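Local coordinates for protein 3-oxo-glucose-6-phosphate:glutamate aminotransferase (Bacillus subtilis subsp. subtilis, PDB 4K2M) that catalyses the reversible pyridoxal phosphate-dependent transamination between 3-dehydro-glucose 6-phosphate and glutamate that yields kanosamine 6-phosphate, a step on the way to the antibiotic neotrehalosadiamine, at residues I122-S126 / N294-D298; S125-A130 / K256-I260; T89-L94 / N299-I304. One frame throughout, in Å; residues are numbered along the deposited sequence. Where two conformers were deposited one is given.

Interaction 1 (I122-S126 / N294-D298). With O1G (3-deoxy-3-[(E)-({3-hydroxy-2-methyl-5-[(phosphonooxy)methyl]pyridin-4-yl}methylidene)amino]-6-O-phosphono-alpha-D-gluco pyranose), chain C; O1G (3-deoxy-3-[(E)-({3-hydroxy-2-methyl-5-[(phosphonooxy)methyl]pyridin-4-yl}methylidene)amino]-6-O-phosphono-alpha-D-gluco pyranose), chain I.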
loop_
_atom_site.group_PDB
_atom_site.type_symbol
_atom_site.label_atom_id
_atom_site.label_comp_id
_atom_site.label_asym_id
_atom_site.label_seq_id
_atom_site.Cartn_x
_atom_site.Cartn_y
_atom_site.Cartn_z
ATOM N N ILE A 122 13.594 6.028 -3.206
ATOM C CA ILE A 122 12.987 4.739 -2.921
ATOM C C ILE A 122 11.486 4.988 -2.878
ATOM O O ILE A 122 10.996 5.673 -1.969
ATOM C CB ILE A 122 13.446 4.196 -1.564
ATOM C CG1 ILE A 122 14.964 4.004 -1.528
ATOM C CG2 ILE A 122 12.755 2.872 -1.275
ATOM C CD1 ILE A 122 15.769 5.205 -0.960
ATOM N N ALA A 123 10.766 4.469 -3.872
ATOM C CA ALA A 123 9.323 4.680 -3.958
ATOM C C ALA A 123 8.619 3.716 -3.000
ATOM O O ALA A 123 8.920 2.519 -2.975
ATOM C CB ALA A 123 8.828 4.488 -5.390
ATOM N N THR A 124 7.687 4.241 -2.211
ATOM C CA THR A 124 7.060 3.466 -1.145
ATOM C C THR A 124 5.560 3.382 -1.345
ATOM O O THR A 124 4.999 4.014 -2.244
ATOM C CB THR A 124 7.314 4.119 0.224
ATOM O OG1 THR A 124 6.775 5.442 0.218
ATOM C CG2 THR A 124 8.801 4.208 0.538
ATOM N N SER A 125 4.906 2.610 -0.473
ATOM C CA SER A 125 3.478 2.357 -0.587
ATOM C C SER A 125 2.626 3.494 -0.037
ATOM O O SER A 125 1.414 3.482 -0.214
ATOM C CB SER A 125 3.106 1.052 0.133
ATOM O OG SER A 125 3.595 1.061 1.455
ATOM N N SER A 126 3.247 4.455 0.654
ATOM C CA SER A 126 2.553 5.672 1.096
ATOM C C SER A 126 3.549 6.655 1.668
ATOM O O SER A 126 4.686 6.292 1.944
ATOM C CB SER A 126 1.498 5.369 2.162
ATOM O OG SER A 126 2.112 4.971 3.389
ATOM N N ASN A 294 6.361 -4.595 3.977
ATOM C CA ASN A 294 5.993 -4.774 2.582
ATOM C C ASN A 294 5.514 -3.436 2.057
ATOM O O ASN A 294 4.306 -3.220 1.888
ATOM C CB ASN A 294 4.880 -5.813 2.449
ATOM C CG ASN A 294 4.578 -6.169 1.003
ATOM O OD1 ASN A 294 5.310 -5.780 0.086
ATOM N ND2 ASN A 294 3.485 -6.917 0.785
ATOM N N SER A 295 6.454 -2.539 1.767
ATOM C CA SER A 295 6.073 -1.148 1.568
ATOM C C SER A 295 6.730 -0.458 0.390
ATOM O O SER A 295 6.932 0.750 0.450
ATOM C CB SER A 295 6.342 -0.348 2.836
ATOM O OG SER A 295 5.582 -0.852 3.921
ATOM N N LYS A 296 7.069 -1.204 -0.663
ATOM C CA LYS A 296 7.446 -0.573 -1.926
ATOM C C LYS A 296 6.205 -0.057 -2.649
ATOM O O LYS A 296 5.105 -0.577 -2.467
ATOM C CB LYS A 296 8.179 -1.563 -2.839
ATOM C CG LYS A 296 9.534 -2.011 -2.317
ATOM C CD LYS A 296 10.078 -3.186 -3.128
ATOM C CE LYS A 296 10.333 -2.790 -4.578
ATOM N NZ LYS A 296 11.216 -1.584 -4.660
ATOM N N MET A 297 6.376 0.954 -3.491
ATOM C CA MET A 297 5.285 1.374 -4.377
ATOM C C MET A 297 4.992 0.249 -5.369
ATOM O O MET A 297 5.893 -0.522 -5.717
ATOM C CB MET A 297 5.705 2.640 -5.132
ATOM C CG MET A 297 4.676 3.181 -6.098
ATOM S SD MET A 297 5.333 4.747 -6.721
ATOM C CE MET A 297 3.914 5.404 -7.580
ATOM N N ASP A 298 3.739 0.138 -5.809
ATOM C CA ASP A 298 3.374 -0.829 -6.837
ATOM C C ASP A 298 3.783 -0.347 -8.228
ATOM O O ASP A 298 3.651 0.840 -8.543
ATOM C CB ASP A 298 1.860 -1.045 -6.828
ATOM C CG ASP A 298 1.399 -1.873 -5.640
ATOM O OD1 ASP A 298 2.236 -2.623 -5.101
ATOM O OD2 ASP A 298 0.215 -1.753 -5.257
HETATM P P O1G C . 0.094 9.380 2.896
HETATM C C3A O1G C . 0.335 14.782 5.021
HETATM O O3 O1G C . -0.589 15.698 4.646
HETATM C C1 O1G C . -5.924 14.134 4.054
HETATM N "N1'" O1G C . 2.391 14.193 6.031
HETATM C C2 O1G C . -4.452 14.434 4.349
HETATM O O2 O1G C . -4.333 15.871 4.073
HETATM C C9A O1G C . 1.510 15.145 5.688
HETATM C C2A O1G C . 1.847 16.585 6.035
HETATM C C3 O1G C . -3.471 13.612 3.496
HETATM N "N3'" O1G C . -2.156 13.847 4.118
HETATM O O1 O1G C . -6.325 14.639 2.771
HETATM C C4 O1G C . -3.858 12.121 3.438
HETATM O O4 O1G C . -3.143 11.684 2.265
HETATM C C4A O1G C . 0.080 13.456 4.720
HETATM C C4B O1G C . -1.165 13.041 4.041
HETATM C C5 O1G C . -5.341 12.027 3.081
HETATM O O5 O1G C . -6.153 12.719 4.038
HETATM C C5A O1G C . 1.009 12.488 5.092
HETATM C C5T O1G C . 0.897 10.973 4.852
HETATM C C6 O1G C . -5.905 10.638 3.186
HETATM C C6A O1G C . 2.158 12.890 5.756
HETATM O OP1 O1G C . 0.499 8.287 3.861
HETATM O OP2 O1G C . 0.649 9.185 1.524
HETATM O OP3 O1G C . -1.422 9.679 2.969
HETATM O OP4 O1G C . 0.874 10.720 3.428
HETATM O O6 O1G C . -7.157 10.467 2.639
HETATM P "P'" O1G C . -7.568 9.073 1.950
HETATM O OP6 O1G C . -6.628 8.907 0.775
HETATM O OP7 O1G C . -7.456 7.972 2.980
HETATM O OP8 O1G C . -9.015 9.345 1.527
HETATM P P O1G I . 1.596 -9.884 1.060
HETATM C C3A O1G I . 2.678 -15.490 2.087
HETATM O O3 O1G I . 2.978 -16.320 1.058
HETATM C C1 O1G I . 6.308 -14.409 -2.974
HETATM N "N1'" O1G I . 2.051 -15.112 4.331
HETATM C C2 O1G I . 5.498 -14.805 -1.737
HETATM O O2 O1G I . 5.149 -16.220 -1.926
HETATM C C9A O1G I . 2.343 -15.980 3.347
HETATM C C2A O1G I . 2.292 -17.474 3.639
HETATM C C3 O1G I . 4.225 -13.966 -1.571
HETATM N "N3'" O1G I . 3.770 -14.320 -0.219
HETATM O O1 O1G I . 5.586 -14.752 -4.159
HETATM C C4 O1G I . 4.500 -12.455 -1.749
HETATM O O4 O1G I . 3.162 -11.969 -1.987
HETATM C C4A O1G I . 2.704 -14.117 1.855
HETATM C C4B O1G I . 3.068 -13.565 0.540
HETATM C C5 O1G I . 5.283 -12.259 -3.046
HETATM O O5 O1G I . 6.525 -12.982 -3.015
HETATM C C5A O1G I . 2.392 -13.249 2.889
HETATM C C5T O1G I . 2.377 -11.717 2.816
HETATM C C6 O1G I . 5.735 -10.845 -3.282
HETATM C C6A O1G I . 2.063 -13.774 4.128
HETATM O OP1 O1G I . 2.065 -8.854 2.060
HETATM O OP2 O1G I . 0.228 -9.572 0.529
HETATM O OP3 O1G I . 2.663 -10.101 -0.035
HETATM O OP4 O1G I . 1.380 -11.312 1.833
HETATM O O6 O1G I . 6.368 -10.577 -4.480
HETATM P "P'" O1G I . 6.214 -9.119 -5.146
HETATM O OP6 O1G I . 4.719 -8.864 -5.248
HETATM O OP7 O1G I . 6.950 -8.151 -4.242
HETATM O OP8 O1G I . 6.875 -9.310 -6.507
HETATM O O HOH W 1 10.913 0.930 -4.205
HETATM O O HOH W 2 2.003 -1.680 2.233
#
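A single antiparallel beta bridge, T124 opposite K296, clips the loop 294-298 onto strand 120-124, the edge strand within this chain of the large mixed sheet of the aspartate aminotransferase fold. Two backbone bonds hold it: M297 N to A123 O at 3.0 Å and S125 N to S295 O at 2.9 Å. They flank a close backbone approach in which T124 CA lies 3.2 Å from S295 O.

M297 is all-trans; its CB lies 3.6 Å from A123 CB, and the extended chain packs on L105 and F108 of helix 103-116. K296 (m, t, p, p) folds back instead, placing its NZ 2.6 Å from a water that donates to A123 O at 2.8 Å. T124, in rotamer p, uses OG1 to donate to S126 O (2.8 Å), in the loop just past the end of the strand, while S125 OG comes 3.4 Å from S295 CB.

The two ends face different active sites of the homodimer. S126 caps helix 127-137 and borders the adduct of chain C, which Q227 and S244 of the same chain as S126, both pyridoxal phosphate-binding residues, also hydrogen-bond. N294, a pyridoxal phosphate-binding residue, serves the site of the second subunit: with chi1 trans, its ND2 donates to OP1 of the chain I adduct at 2.7 Å.

Interaction 2 (S125-A130 / K256-I260). With O1G (3-deoxy-3-[(E)-({3-hydroxy-2-methyl-5-[(phosphonooxy)methyl]pyridin-4-yl}methylidene)amino]-6-O-phosphono-alpha-D-gluco pyranose), chain C.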
loop_
_atom_site.group_PDB
_atom_site.type_symbol
_atom_site.label_atom_id
_atom_site.label_comp_id
_atom_site.label_asym_id
_atom_site.label_seq_id
_atom_site.Cartn_x
_atom_site.Cartn_y
_atom_site.Cartn_z
ATOM N N SER A 125 4.906 2.610 -0.473
ATOM C CA SER A 125 3.478 2.357 -0.587
ATOM C C SER A 125 2.626 3.494 -0.037
ATOM O O SER A 125 1.414 3.482 -0.214
ATOM C CB SER A 125 3.106 1.052 0.133
ATOM O OG SER A 125 3.595 1.061 1.455
ATOM N N SER A 126 3.247 4.455 0.654
ATOM C CA SER A 126 2.553 5.672 1.096
ATOM C C SER A 126 3.549 6.655 1.668
ATOM O O SER A 126 4.686 6.292 1.944
ATOM C CB SER A 126 1.498 5.369 2.162
ATOM O OG SER A 126 2.112 4.971 3.389
ATOM N N GLY A 127 3.100 7.887 1.885
ATOM C CA GLY A 127 3.908 8.895 2.548
ATOM C C GLY A 127 4.178 8.508 3.991
ATOM O O GLY A 127 5.292 8.683 4.495
ATOM N N THR A 128 3.166 7.953 4.658
ATOM C CA THR A 128 3.330 7.497 6.035
ATOM C C THR A 128 4.452 6.469 6.135
ATOM O O THR A 128 5.314 6.537 7.040
ATOM C CB THR A 128 2.016 6.870 6.573
ATOM O OG1 THR A 128 0.975 7.854 6.521
ATOM C CG2 THR A 128 2.198 6.415 8.018
ATOM N N ASP A 129 4.452 5.524 5.198
ATOM C CA ASP A 129 5.475 4.489 5.175
ATOM C C ASP A 129 6.853 5.086 4.891
ATOM O O ASP A 129 7.851 4.634 5.453
ATOM C CB ASP A 129 5.144 3.415 4.130
ATOM C CG ASP A 129 3.913 2.588 4.506
ATOM O OD1 ASP A 129 3.980 1.865 5.518
ATOM O OD2 ASP A 129 2.886 2.668 3.786
ATOM N N ALA A 130 6.903 6.091 4.027
ATOM C CA ALA A 130 8.157 6.769 3.741
ATOM C C ALA A 130 8.770 7.356 5.025
ATOM O O ALA A 130 9.975 7.229 5.274
ATOM C CB ALA A 130 7.939 7.870 2.697
ATOM N N LYS A 256 -2.540 4.600 -3.047
ATOM C CA LYS A 256 -1.519 5.087 -2.115
ATOM C C LYS A 256 -0.111 4.876 -2.679
ATOM O O LYS A 256 0.162 3.851 -3.329
ATOM C CB LYS A 256 -1.669 4.404 -0.741
ATOM C CG LYS A 256 -2.879 4.902 0.054
ATOM C CD LYS A 256 -2.936 4.333 1.472
ATOM C CE LYS A 256 -3.242 2.848 1.514
ATOM N NZ LYS A 256 -4.615 2.582 0.993
ATOM N N ALA A 257 0.766 5.852 -2.436
ATOM C CA ALA A 257 2.180 5.737 -2.771
ATOM C C ALA A 257 2.929 6.907 -2.148
ATOM O O ALA A 257 2.317 7.904 -1.776
ATOM C CB ALA A 257 2.368 5.745 -4.303
ATOM N N GLY A 258 4.251 6.784 -2.049
ATOM C CA GLY A 258 5.087 7.888 -1.594
ATOM C C GLY A 258 6.532 7.659 -1.997
ATOM O O GLY A 258 6.822 6.797 -2.815
ATOM N N ALA A 259 7.455 8.436 -1.444
ATOM C CA ALA A 259 8.858 8.186 -1.750
ATOM C C ALA A 259 9.775 8.696 -0.677
ATOM O O ALA A 259 9.435 9.621 0.061
ATOM C CB ALA A 259 9.232 8.809 -3.078
ATOM N N ILE A 260 10.955 8.093 -0.617
ATOM C CA ILE A 260 12.041 8.589 0.214
ATOM C C ILE A 260 13.141 9.051 -0.734
ATOM O O ILE A 260 13.467 8.349 -1.688
ATOM C CB ILE A 260 12.607 7.460 1.067
ATOM C CG1 ILE A 260 11.576 7.003 2.097
ATOM C CG2 ILE A 260 13.863 7.925 1.804
ATOM C CD1 ILE A 260 11.965 5.696 2.791
HETATM P P O1G C . 0.094 9.380 2.896
HETATM C C3A O1G C . 0.335 14.782 5.021
HETATM O O3 O1G C . -0.589 15.698 4.646
HETATM C C1 O1G C . -5.924 14.134 4.054
HETATM N "N1'" O1G C . 2.391 14.193 6.031
HETATM C C2 O1G C . -4.452 14.434 4.349
HETATM O O2 O1G C . -4.333 15.871 4.073
HETATM C C9A O1G C . 1.510 15.145 5.688
HETATM C C2A O1G C . 1.847 16.585 6.035
HETATM C C3 O1G C . -3.471 13.612 3.496
HETATM N "N3'" O1G C . -2.156 13.847 4.118
HETATM O O1 O1G C . -6.325 14.639 2.771
HETATM C C4 O1G C . -3.858 12.121 3.438
HETATM O O4 O1G C . -3.143 11.684 2.265
HETATM C C4A O1G C . 0.080 13.456 4.720
HETATM C C4B O1G C . -1.165 13.041 4.041
HETATM C C5 O1G C . -5.341 12.027 3.081
HETATM O O5 O1G C . -6.153 12.719 4.038
HETATM C C5A O1G C . 1.009 12.488 5.092
HETATM C C5T O1G C . 0.897 10.973 4.852
HETATM C C6 O1G C . -5.905 10.638 3.186
HETATM C C6A O1G C . 2.158 12.890 5.756
HETATM O OP1 O1G C . 0.499 8.287 3.861
HETATM O OP2 O1G C . 0.649 9.185 1.524
HETATM O OP3 O1G C . -1.422 9.679 2.969
HETATM O OP4 O1G C . 0.874 10.720 3.428
HETATM O O6 O1G C . -7.157 10.467 2.639
HETATM P "P'" O1G C . -7.568 9.073 1.950
HETATM O OP6 O1G C . -6.628 8.907 0.775
HETATM O OP7 O1G C . -7.456 7.972 2.980
HETATM O OP8 O1G C . -9.015 9.345 1.527
#
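K256 comes up to the turn before helix 127-137 with its backbone: its C atom is 3.2 Å from S125 O, and its CB lies 4.4 Å from S126 CB. The rest of its side chain leaves for the dimer interface, where NZ forms a salt bridge with D298 of the second subunit and a hydrogen bond with K296 O of that subunit.

A257 runs directly under the turn, its C atom 3.5 Å from S126 CA and its CA 3.5 Å from S125 O in a CH...O contact. Its own carbonyl O stops 3.9 Å from OP2 of the adduct.

G258 leaves room that a CB would take: an ideal CB would clash with S126 C and G127 N, at 2.7 Å from each. The helix can therefore start close against strand 258-262, and that start is the phosphate-binding cup of this aminotransferase fold. G127 N donates to OP2 of the adduct at 2.8 Å. OP1 accepts from T128 twice, from its N at 2.8 Å and its OG1 at 2.7 Å. S126 is the N-cap, its OG accepting from D129 N at 3.0 Å and donating to D129 OD2 over a very short 2.5 Å.

A259 turns its methyl away and offers its carbonyl, with A259 O 3.5 Å from A130 CB. I260 adds an apolar contact, CG1 3.8 Å from A130 CB, and its CD1 reaches 3.5 Å from A130 O.

Interaction 3 (T89-L94 / N299-I304)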
loop_
_atom_site.group_PDB
_atom_site.type_symbol
_atom_site.label_atom_id
_atom_site.label_comp_id
_atom_site.label_asym_id
_atom_site.label_seq_id
_atom_site.Cartn_x
_atom_site.Cartn_y
_atom_site.Cartn_z
ATOM N N THR A 89 -1.902 3.693 -20.773
ATOM C CA THR A 89 -0.756 2.996 -20.195
ATOM C C THR A 89 -1.174 1.661 -19.559
ATOM O O THR A 89 -0.435 0.679 -19.630
ATOM C CB THR A 89 0.069 3.881 -19.204
ATOM O OG1 THR A 89 1.400 3.358 -19.088
ATOM C CG2 THR A 89 -0.567 3.926 -17.818
ATOM N N LEU A 90 -2.368 1.618 -18.974
ATOM C CA LEU A 90 -2.852 0.398 -18.335
ATOM C C LEU A 90 -3.178 -0.665 -19.375
ATOM O O LEU A 90 -3.122 -1.860 -19.096
ATOM C CB LEU A 90 -4.071 0.683 -17.460
ATOM C CG LEU A 90 -3.756 1.585 -16.262
ATOM C CD1 LEU A 90 -4.952 1.694 -15.324
ATOM C CD2 LEU A 90 -2.495 1.111 -15.504
ATOM N N THR A 91 -3.530 -0.227 -20.577
ATOM C CA THR A 91 -3.748 -1.161 -21.672
ATOM C C THR A 91 -2.456 -1.916 -21.988
ATOM O O THR A 91 -2.483 -3.083 -22.401
ATOM C CB THR A 91 -4.255 -0.419 -22.924
ATOM O OG1 THR A 91 -5.537 0.156 -22.635
ATOM C CG2 THR A 91 -4.404 -1.376 -24.089
ATOM N N GLU A 92 -1.323 -1.259 -21.768
ATOM C CA GLU A 92 -0.011 -1.886 -21.958
ATOM C C GLU A 92 0.496 -2.604 -20.710
ATOM O O GLU A 92 1.147 -3.655 -20.806
ATOM C CB GLU A 92 1.025 -0.837 -22.366
ATOM C CG GLU A 92 0.596 0.056 -23.515
ATOM C CD GLU A 92 1.606 1.160 -23.791
ATOM O OE1 GLU A 92 2.673 1.166 -23.134
ATOM O OE2 GLU A 92 1.334 2.019 -24.659
ATOM N N VAL A 93 0.231 -2.041 -19.532
ATOM C CA VAL A 93 0.771 -2.646 -18.310
ATOM C C VAL A 93 0.014 -3.905 -17.887
ATOM O O VAL A 93 0.632 -4.896 -17.491
ATOM C CB VAL A 93 0.812 -1.648 -17.135
ATOM C CG1 VAL A 93 1.299 -2.338 -15.872
ATOM C CG2 VAL A 93 1.738 -0.496 -17.463
ATOM N N LEU A 94 -1.312 -3.868 -17.973
ATOM C CA LEU A 94 -2.126 -4.974 -17.471
ATOM C C LEU A 94 -1.742 -6.354 -18.021
ATOM O O LEU A 94 -1.618 -7.307 -17.230
ATOM C CB LEU A 94 -3.634 -4.689 -17.610
ATOM C CG LEU A 94 -4.191 -3.640 -16.638
ATOM C CD1 LEU A 94 -5.620 -3.244 -17.009
ATOM C CD2 LEU A 94 -4.127 -4.134 -15.185
ATOM N N ASN A 299 4.260 -1.277 -9.053
ATOM C CA ASN A 299 4.601 -1.010 -10.450
ATOM C C ASN A 299 3.441 -0.372 -11.202
ATOM O O ASN A 299 3.634 0.536 -12.020
ATOM C CB ASN A 299 5.017 -2.327 -11.130
ATOM C CG ASN A 299 5.543 -2.125 -12.546
ATOM O OD1 ASN A 299 6.560 -1.456 -12.751
ATOM N ND2 ASN A 299 4.882 -2.742 -13.522
ATOM N N LEU A 300 2.225 -0.848 -10.943
ATOM C CA LEU A 300 1.056 -0.289 -11.624
ATOM C C LEU A 300 0.931 1.197 -11.307
ATOM O O LEU A 300 0.698 2.016 -12.204
ATOM C CB LEU A 300 -0.227 -1.041 -11.245
ATOM C CG LEU A 300 -1.481 -0.550 -11.986
ATOM C CD1 LEU A 300 -2.041 -1.646 -12.864
ATOM C CD2 LEU A 300 -2.558 -0.070 -11.014
ATOM N N GLN A 301 1.131 1.561 -10.043
ATOM C CA GLN A 301 1.020 2.967 -9.657
ATOM C C GLN A 301 2.165 3.806 -10.204
ATOM O O GLN A 301 1.981 4.988 -10.505
ATOM C CB GLN A 301 0.951 3.134 -8.129
ATOM C CG GLN A 301 -0.317 2.584 -7.480
ATOM C CD GLN A 301 -1.613 3.179 -8.041
ATOM O OE1 GLN A 301 -1.638 4.300 -8.559
ATOM N NE2 GLN A 301 -2.699 2.415 -7.941
ATOM N N ALA A 302 3.350 3.219 -10.308
ATOM C CA ALA A 302 4.483 3.935 -10.910
ATOM C C ALA A 302 4.202 4.228 -12.383
ATOM O O ALA A 302 4.547 5.300 -12.888
ATOM C CB ALA A 302 5.796 3.148 -10.730
ATOM N N ALA A 303 3.564 3.293 -13.083
ATOM C CA ALA A 303 3.202 3.547 -14.476
ATOM C C ALA A 303 2.204 4.697 -14.556
ATOM O O ALA A 303 2.290 5.553 -15.436
ATOM C CB ALA A 303 2.608 2.284 -15.130
ATOM N N ILE A 304 1.248 4.712 -13.636
ATOM C CA ILE A 304 0.253 5.781 -13.603
ATOM C C ILE A 304 0.943 7.103 -13.247
ATOM O O ILE A 304 0.626 8.160 -13.806
ATOM C CB ILE A 304 -0.847 5.466 -12.571
ATOM C CG1 ILE A 304 -1.781 4.387 -13.124
ATOM C CG2 ILE A 304 -1.675 6.720 -12.241
ATOM C CD1 ILE A 304 -2.800 3.891 -12.102
HETATM O O HOH W 3 3.481 5.282 -17.956
#
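Start with A303, the alanine that faces the other helix. It points its methyl straight across and leaves a shallow hollow, which V93 fills: V93 CG2 rests 3.7 Å from A303 CB. V93 CG1 meanwhile faces the amide of N299, 4.3 Å from its ND2, a nitrogen already committed to the carbonyl of K98.

The larger bumps interlock alongside. L90 sets its CD2 between L300 and I304, which are one helical turn apart, touching L300 CD1 at 3.8 Å and I304 CG1 at 4.1 Å. In return, L300 sets its CD1 between L90 and L94, again one turn apart, so that L94 CD2 lies 4.0 Å from it.

The two short helical segments run roughly antiparallel, at 148°, with axes 10.2 Å apart at closest approach. They join helix 80-93 to helix 299-308, which follows the loop at the active site, and they do so at the dimer interface. L90 packs on L90 of the second subunit, and L300 on Q301 of that subunit, while F99 covers L94 and L300 from the same chain.

At T89 the contact is made by CG2, 4.1 Å from A303 O, and no direct hydrogen bond crosses between the segments. A water bridges the gap beside it, accepting from T89 OG1 at 3.1 Å and donating to A303 O at 2.8 Å.

How the interactions relate
Coming from the N terminus, helix 80-93 supplies the first half of interaction 3, whose partner arrives only at 299-304; this is the widest loop. Within it, strand 120-124 opens interaction 1 and, through the shared S125 and S126, runs on into interaction 2. Interaction 2 closes first, at 256-260, then interaction 1 at 294-298, and interaction 3 straight after, so the three nest without crossing. Interactions 1 and 2 meet in the sheet, where T124 N lies 2.8 Å from G258 O, a probable hydrogen bond. M297 CE, 3.5 Å from A302 N, links interaction 1 to interaction 3, so sheet edge, phosphate cup and helix pair adjoin near the second subunit.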